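PDB 5FU5: Cbm77-rfpl from Ruminococcus flavefaciens, which probably binds plant cell-wall polysaccharide as a non-catalytic carbohydrate-binding module of the R. flavefaciens cellulosome. Local coordinates for residues A[19-24]-A[54-59]; A[7-12]-A[108-113]. All blocks are in the same frame, centred on the assembly; numbering follows the deposited sequence. Where two conformers were deposited one is given.

Both interactions are antiparallel strand pairings, and their centres lie about 10 Å apart. Interaction 1 joins residues 19-24 to 54-59. Interaction 2 joins 7-12 to 108-113, near the two ends of the chain, so the chain between its strands contains all of interaction 1. The two meet through aromatic side chains. Tyr22 OH reaches Tyr8 O at 2.7 Å, probably as a hydrogen bond, and Phe21 CD1 packs 3.4 Å from Tyr8 CD2. The ring of Phe56 also meets that of Tyr113. Aromatic side chains of the two pairings thus pack into one continuous cluster. No sugar-binding residue is assigned, so the two contacts can be related only to the fold.

Interaction 1: residues A[19-24]-A[54-59]; sequences SSFYTI and ISFTAP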
loop_
_atom_site.group_PDB
_atom_site.type_symbol
_atom_site.label_atom_id
_atom_site.label_comp_id
_atom_site.label_asym_id
_atom_site.label_seq_id
_atom_site.Cartn_x
_atom_site.Cartn_y
_atom_site.Cartn_z
ATOM N N SER A 19 4.804 -0.978 11.883
ATOM C CA SER A 19 5.424 0.142 11.170
ATOM C C SER A 19 5.395 1.394 12.015
ATOM O O SER A 19 4.411 1.614 12.708
ATOM C CB SER A 19 4.674 0.403 9.865
ATOM O OG SER A 19 5.255 1.460 9.143
ATOM N N SER A 20 6.466 2.218 11.953
ATOM C CA SER A 20 6.423 3.546 12.577
ATOM C C SER A 20 5.776 4.572 11.647
ATOM O O SER A 20 5.126 5.475 12.113
ATOM C CB SER A 20 7.810 4.021 13.028
ATOM O OG SER A 20 8.744 3.846 12.000
ATOM N N PHE A 21 5.942 4.408 10.333
ATOM C CA PHE A 21 5.462 5.374 9.357
ATOM C C PHE A 21 3.954 5.146 9.055
ATOM O O PHE A 21 3.181 6.119 8.997
ATOM C CB PHE A 21 6.282 5.287 8.070
ATOM C CG PHE A 21 5.904 6.311 7.025
ATOM C CD1 PHE A 21 6.476 7.569 7.065
ATOM C CD2 PHE A 21 5.054 5.981 5.986
ATOM C CE1 PHE A 21 6.183 8.510 6.107
ATOM C CE2 PHE A 21 4.747 6.919 5.008
ATOM C CZ PHE A 21 5.304 8.177 5.078
ATOM N N TYR A 22 3.577 3.896 8.828
ATOM C CA TYR A 22 2.195 3.532 8.556
ATOM C C TYR A 22 1.506 3.080 9.813
ATOM O O TYR A 22 2.061 2.324 10.595
ATOM C CB TYR A 22 2.113 2.458 7.508
ATOM C CG TYR A 22 2.785 2.779 6.181
ATOM C CD1 TYR A 22 2.114 3.523 5.201
ATOM C CD2 TYR A 22 4.098 2.370 5.871
ATOM C CE1 TYR A 22 2.701 3.821 3.990
ATOM C CE2 TYR A 22 4.679 2.666 4.667
ATOM C CZ TYR A 22 3.984 3.401 3.712
ATOM O OH TYR A 22 4.531 3.696 2.494
ATOM N N THR A 23 0.292 3.545 10.027
ATOM C CA THR A 23 -0.573 3.036 11.087
ATOM C C THR A 23 -1.567 2.094 10.441
ATOM O O THR A 23 -2.459 2.536 9.702
ATOM C CB THR A 23 -1.248 4.159 11.848
ATOM O OG1 THR A 23 -0.242 4.999 12.440
ATOM C CG2 THR A 23 -2.157 3.614 12.905
ATOM N N ILE A 24 -1.380 0.795 10.659
ATOM C CA ILE A 24 -2.120 -0.251 9.963
ATOM C C ILE A 24 -3.124 -0.874 10.882
ATOM O O ILE A 24 -2.768 -1.440 11.923
ATOM C CB ILE A 24 -1.104 -1.340 9.428
ATOM C CG1 ILE A 24 -0.084 -0.691 8.480
ATOM C CG2 ILE A 24 -1.853 -2.447 8.698
ATOM C CD1 ILE A 24 1.167 -1.502 8.242
ATOM N N ILE A 54 -5.188 2.072 6.502
ATOM C CA ILE A 54 -3.753 2.394 6.642
ATOM C C ILE A 54 -3.653 3.911 6.568
ATOM O O ILE A 54 -4.074 4.522 5.545
ATOM C CB ILE A 54 -2.918 1.769 5.530
ATOM C CG1 ILE A 54 -3.090 0.255 5.497
ATOM C CG2 ILE A 54 -1.468 2.158 5.697
ATOM C CD1 ILE A 54 -2.847 -0.311 4.137
ATOM N N SER A 55 -3.122 4.519 7.634
ATOM C CA SER A 55 -2.881 5.937 7.675
ATOM C C SER A 55 -1.397 6.253 7.715
ATOM O O SER A 55 -0.607 5.480 8.245
ATOM C CB SER A 55 -3.561 6.507 8.899
ATOM O OG SER A 55 -4.934 6.182 8.859
ATOM N N PHE A 56 -1.039 7.396 7.169
ATOM C CA PHE A 56 0.321 7.924 7.198
ATOM C C PHE A 56 0.282 9.401 6.885
ATOM O O PHE A 56 -0.691 9.891 6.294
ATOM C CB PHE A 56 1.244 7.197 6.243
ATOM C CG PHE A 56 0.902 7.352 4.783
ATOM C CD1 PHE A 56 -0.085 6.570 4.215
ATOM C CD2 PHE A 56 1.569 8.269 3.980
ATOM C CE1 PHE A 56 -0.371 6.665 2.856
ATOM C CE2 PHE A 56 1.255 8.386 2.617
ATOM C CZ PHE A 56 0.282 7.603 2.073
ATOM N N THR A 57 1.367 10.082 7.245
ATOM C CA THR A 57 1.581 11.476 6.925
ATOM C C THR A 57 2.749 11.568 5.946
ATOM O O THR A 57 3.881 11.189 6.254
ATOM C CB THR A 57 1.803 12.331 8.180
ATOM O OG1 THR A 57 0.677 12.246 9.049
ATOM C CG2 THR A 57 1.996 13.829 7.794
ATOM N N ALA A 58 2.437 11.987 4.713
ATOM C CA ALA A 58 3.439 12.241 3.704
ATOM C C ALA A 58 4.237 13.446 4.130
ATOM O O ALA A 58 3.659 14.516 4.312
ATOM C CB ALA A 58 2.812 12.492 2.323
ATOM N N PRO A 59 5.576 13.315 4.262
ATOM C CA PRO A 59 6.363 14.477 4.665
ATOM C C PRO A 59 6.611 15.522 3.560
ATOM O O PRO A 59 6.986 16.668 3.850
ATOM C CB PRO A 59 7.681 13.859 5.091
ATOM C CG PRO A 59 7.784 12.589 4.374
ATOM C CD PRO A 59 6.395 12.103 4.166
HETATM O O HOH W 1 3.547 8.844 8.712
HETATM O O HOH W 2 -5.184 3.164 10.299
#
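Thr23 and Ser55 form the hydrogen-bonded pair of this short antiparallel ladder. Thr23 N donates to Ser55 O at 2.8 Å, nearly straight and in the carbonyl plane. Ser55 N returns a bond to Thr23 O. Ile24 and Ile54 continue the ladder as a non-hydrogen-bonded pair. On the other side, toward Phe21, the backbones are linked by water. One water donates to Phe21 O and accepts from Thr57 N. Within residues 19-24, Ser19 OG accepts from Tyr22 N at 3.0 Å, an ST motif that holds the turn.

The apolar contacts centre on Phe56. Its CG sits between the backbone N and the carbonyl carbon (chi1 65°), and the ring meets both Phe21 and Tyr22. Tyr22 turns its edge to the Phe56 face in an offset edge-to-face pair, with CE1 over that face and planes at 65°. Phe21 lies nearly parallel to Phe56 but slid apart, and its CE2 comes 3.6 Å from Phe56 CD2. Phe21 CD2 also stands over the centre of the Tyr22 ring, 3.5 Å above the plane. Ile54 CG2 packs 3.9 Å from Tyr22 CD1, and Pro59 CD meets the edge of the Phe21 ring. The polar end of Tyr22 has its partner in Tyr8 O. The arrangement is an aromatic cluster beside an antiparallel strand pair, in the all-beta fold of a carbohydrate-binding module.

Interaction 2: residues A[7-12]-A[108-113]; sequences NYVHDF and LFYMEY
Phe12 and Leu108 meet at the C-terminal end of strand 4-11. The Phe12 ring crosses Leu108 obliquely, with CE2 at 3.8 Å from Leu108 CD2. The edge of the same ring faces Phe109 O and Tyr110 N. Over the centre of one face sits His10 CD2, 3.4 Å above the plane. NE2 of the same imidazole bonds to Gly16 O, which helps fix the ring's rotation. Met111 CG takes the position between its own backbone N and carbonyl carbon (chi1 65°). The chain beyond is extended, and in the conformer given its CE lies 3.7 Å from both Phe12 CZ and His10 CB.

On the other side of the sheet, the Tyr110 ring approaches the backbone of strand 4-11 obliquely, with CD1 3.9 Å from Asp11 CA. Asp11 itself turns to the helix that follows and caps Ala14 N. At the far end Tyr113 O lies at the edge of the Tyr8 ring, 3.5 Å from Tyr8 CD1. The two tyrosine rings are only loosely adjacent.

Four backbone bonds join the pairs Tyr8-Tyr113 and His10-Met111; His10 N to Met111 O is 2.8 Å. A fifth, Phe12 N to Phe109 O, is weak. It lies beside the classic beta bulge that Phe109 and Tyr110 form opposite Val67. The chemistry implies a backbone-bonded strand pair whose Met111/His10 face is largely aromatic, with His10 NE2 and Tyr113 OH bonded to the backbone carbonyls of Gly16 and Ser60.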
loop_
_atom_site.group_PDB
_atom_site.type_symbol
_atom_site.label_atom_id
_atom_site.label_comp_id
_atom_site.label_asym_id
_atom_site.label_seq_id
_atom_site.Cartn_x
_atom_site.Cartn_y
_atom_site.Cartn_z
ATOM N N ASN A 7 12.091 6.937 0.805
ATOM C CA ASN A 7 11.223 5.854 0.342
ATOM C C ASN A 7 10.822 5.114 1.617
ATOM O O ASN A 7 11.696 4.479 2.270
ATOM C CB ASN A 7 11.973 4.941 -0.591
ATOM C CG ASN A 7 12.378 5.629 -1.838
ATOM O OD1 ASN A 7 11.537 5.852 -2.719
ATOM N ND2 ASN A 7 13.634 6.086 -1.904
ATOM N N TYR A 8 9.540 5.183 1.975
ATOM C CA TYR A 8 8.999 4.587 3.195
ATOM C C TYR A 8 8.259 3.337 2.775
ATOM O O TYR A 8 7.220 3.407 2.105
ATOM C CB TYR A 8 8.090 5.572 3.922
ATOM C CG TYR A 8 8.786 6.882 4.207
ATOM C CD1 TYR A 8 8.824 7.932 3.262
ATOM C CD2 TYR A 8 9.459 7.084 5.422
ATOM C CE1 TYR A 8 9.468 9.135 3.542
ATOM C CE2 TYR A 8 10.102 8.280 5.702
ATOM C CZ TYR A 8 10.105 9.313 4.763
ATOM O OH TYR A 8 10.740 10.513 4.990
ATOM N N VAL A 9 8.803 2.182 3.165
ATOM C CA VAL A 9 8.430 0.892 2.637
ATOM C C VAL A 9 7.785 0.043 3.717
ATOM O O VAL A 9 8.232 0.088 4.883
ATOM C CB VAL A 9 9.678 0.190 2.101
ATOM C CG1 VAL A 9 9.357 -1.206 1.579
ATOM C CG2 VAL A 9 10.324 1.045 1.013
ATOM N N HIS A 10 6.792 -0.760 3.342
ATOM C CA HIS A 10 6.245 -1.754 4.236
ATOM C C HIS A 10 6.003 -3.046 3.500
ATOM O O HIS A 10 5.206 -3.090 2.555
ATOM C CB HIS A 10 4.957 -1.312 4.902
ATOM C CG HIS A 10 4.521 -2.265 5.961
ATOM N ND1 HIS A 10 5.192 -2.387 7.166
ATOM C CD2 HIS A 10 3.579 -3.227 5.954
ATOM C CE1 HIS A 10 4.655 -3.375 7.852
ATOM N NE2 HIS A 10 3.683 -3.908 7.146
ATOM N N ASP A 11 6.670 -4.117 3.986
ATOM C CA ASP A 11 6.568 -5.446 3.451
ATOM C C ASP A 11 5.726 -6.237 4.446
ATOM O O ASP A 11 6.140 -6.450 5.636
ATOM C CB ASP A 11 8.001 -6.005 3.301
ATOM C CG ASP A 11 8.079 -7.432 2.888
ATOM O OD1 ASP A 11 7.117 -8.193 3.022
ATOM O OD2 ASP A 11 9.216 -7.842 2.460
ATOM N N PHE A 12 4.504 -6.621 4.040
ATOM C CA PHE A 12 3.620 -7.339 4.937
ATOM C C PHE A 12 4.042 -8.755 5.314
ATOM O O PHE A 12 3.576 -9.276 6.321
ATOM C CB PHE A 12 2.163 -7.348 4.379
ATOM C CG PHE A 12 1.483 -6.010 4.470
ATOM C CD1 PHE A 12 0.826 -5.578 5.624
ATOM C CD2 PHE A 12 1.527 -5.152 3.380
ATOM C CE1 PHE A 12 0.226 -4.319 5.651
ATOM C CE2 PHE A 12 0.932 -3.927 3.435
ATOM C CZ PHE A 12 0.290 -3.502 4.567
ATOM N N LEU A 108 -3.452 -6.978 -0.174
ATOM C CA LEU A 108 -2.326 -6.064 -0.266
ATOM C C LEU A 108 -1.017 -6.696 0.281
ATOM O O LEU A 108 -0.992 -7.132 1.436
ATOM C CB LEU A 108 -2.652 -4.787 0.498
ATOM C CG LEU A 108 -1.577 -3.671 0.540
ATOM C CD1 LEU A 108 -1.247 -3.165 -0.861
ATOM C CD2 LEU A 108 -1.967 -2.565 1.477
ATOM N N PHE A 109 0.034 -6.687 -0.535
ATOM C CA PHE A 109 1.309 -7.350 -0.147
ATOM C C PHE A 109 2.495 -6.439 0.135
ATOM O O PHE A 109 3.432 -6.817 0.865
ATOM C CB PHE A 109 1.689 -8.387 -1.203
ATOM C CG PHE A 109 0.787 -9.592 -1.242
ATOM C CD1 PHE A 109 -0.476 -9.540 -1.825
ATOM C CD2 PHE A 109 1.188 -10.819 -0.752
ATOM C CE1 PHE A 109 -1.302 -10.632 -1.840
ATOM C CE2 PHE A 109 0.375 -11.920 -0.815
ATOM C CZ PHE A 109 -0.874 -11.850 -1.360
ATOM N N TYR A 110 2.504 -5.244 -0.424
ATOM C CA TYR A 110 3.656 -4.342 -0.333
ATOM C C TYR A 110 3.189 -2.925 -0.550
ATOM O O TYR A 110 2.280 -2.694 -1.361
ATOM C CB TYR A 110 4.708 -4.739 -1.390
ATOM C CG TYR A 110 6.075 -4.035 -1.252
ATOM C CD1 TYR A 110 7.011 -4.442 -0.315
ATOM C CD2 TYR A 110 6.399 -2.970 -2.096
ATOM C CE1 TYR A 110 8.225 -3.789 -0.233
ATOM C CE2 TYR A 110 7.586 -2.298 -2.012
ATOM C CZ TYR A 110 8.503 -2.710 -1.110
ATOM O OH TYR A 110 9.687 -1.990 -1.086
ATOM N N MET A 111 3.826 -1.991 0.125
ATOM C CA MET A 111 3.578 -0.605 -0.182
ATOM C C MET A 111 4.788 0.262 0.035
ATOM O O MET A 111 5.698 -0.072 0.816
ATOM C CB MET A 111 2.349 -0.091 0.556
ATOM C CG MET A 111 2.433 -0.054 2.045
ATOM S SD MET A 111 0.908 0.515 2.847
ATOM C CE MET A 111 1.506 0.022 4.447
ATOM N N GLU A 112 4.848 1.336 -0.762
ATOM C CA GLU A 112 5.931 2.292 -0.719
ATOM C C GLU A 112 5.400 3.692 -0.914
ATOM O O GLU A 112 4.505 3.892 -1.712
ATOM C CB GLU A 112 6.975 2.004 -1.807
ATOM C CG GLU A 112 7.789 3.237 -2.120
ATOM C CD GLU A 112 9.032 2.991 -2.897
ATOM O OE1 GLU A 112 9.138 1.946 -3.586
ATOM O OE2 GLU A 112 9.892 3.879 -2.781
ATOM N N TYR A 113 5.966 4.642 -0.183
ATOM C CA TYR A 113 5.707 6.050 -0.409
ATOM C C TYR A 113 7.046 6.689 -0.719
ATOM O O TYR A 113 7.942 6.675 0.126
ATOM C CB TYR A 113 5.023 6.755 0.786
ATOM C CG TYR A 113 4.684 8.161 0.427
ATOM C CD1 TYR A 113 3.685 8.410 -0.530
ATOM C CD2 TYR A 113 5.417 9.243 0.891
ATOM C CE1 TYR A 113 3.403 9.696 -0.947
ATOM C CE2 TYR A 113 5.147 10.548 0.455
ATOM C CZ TYR A 113 4.086 10.748 -0.456
ATOM O OH TYR A 113 3.796 12.012 -0.905
#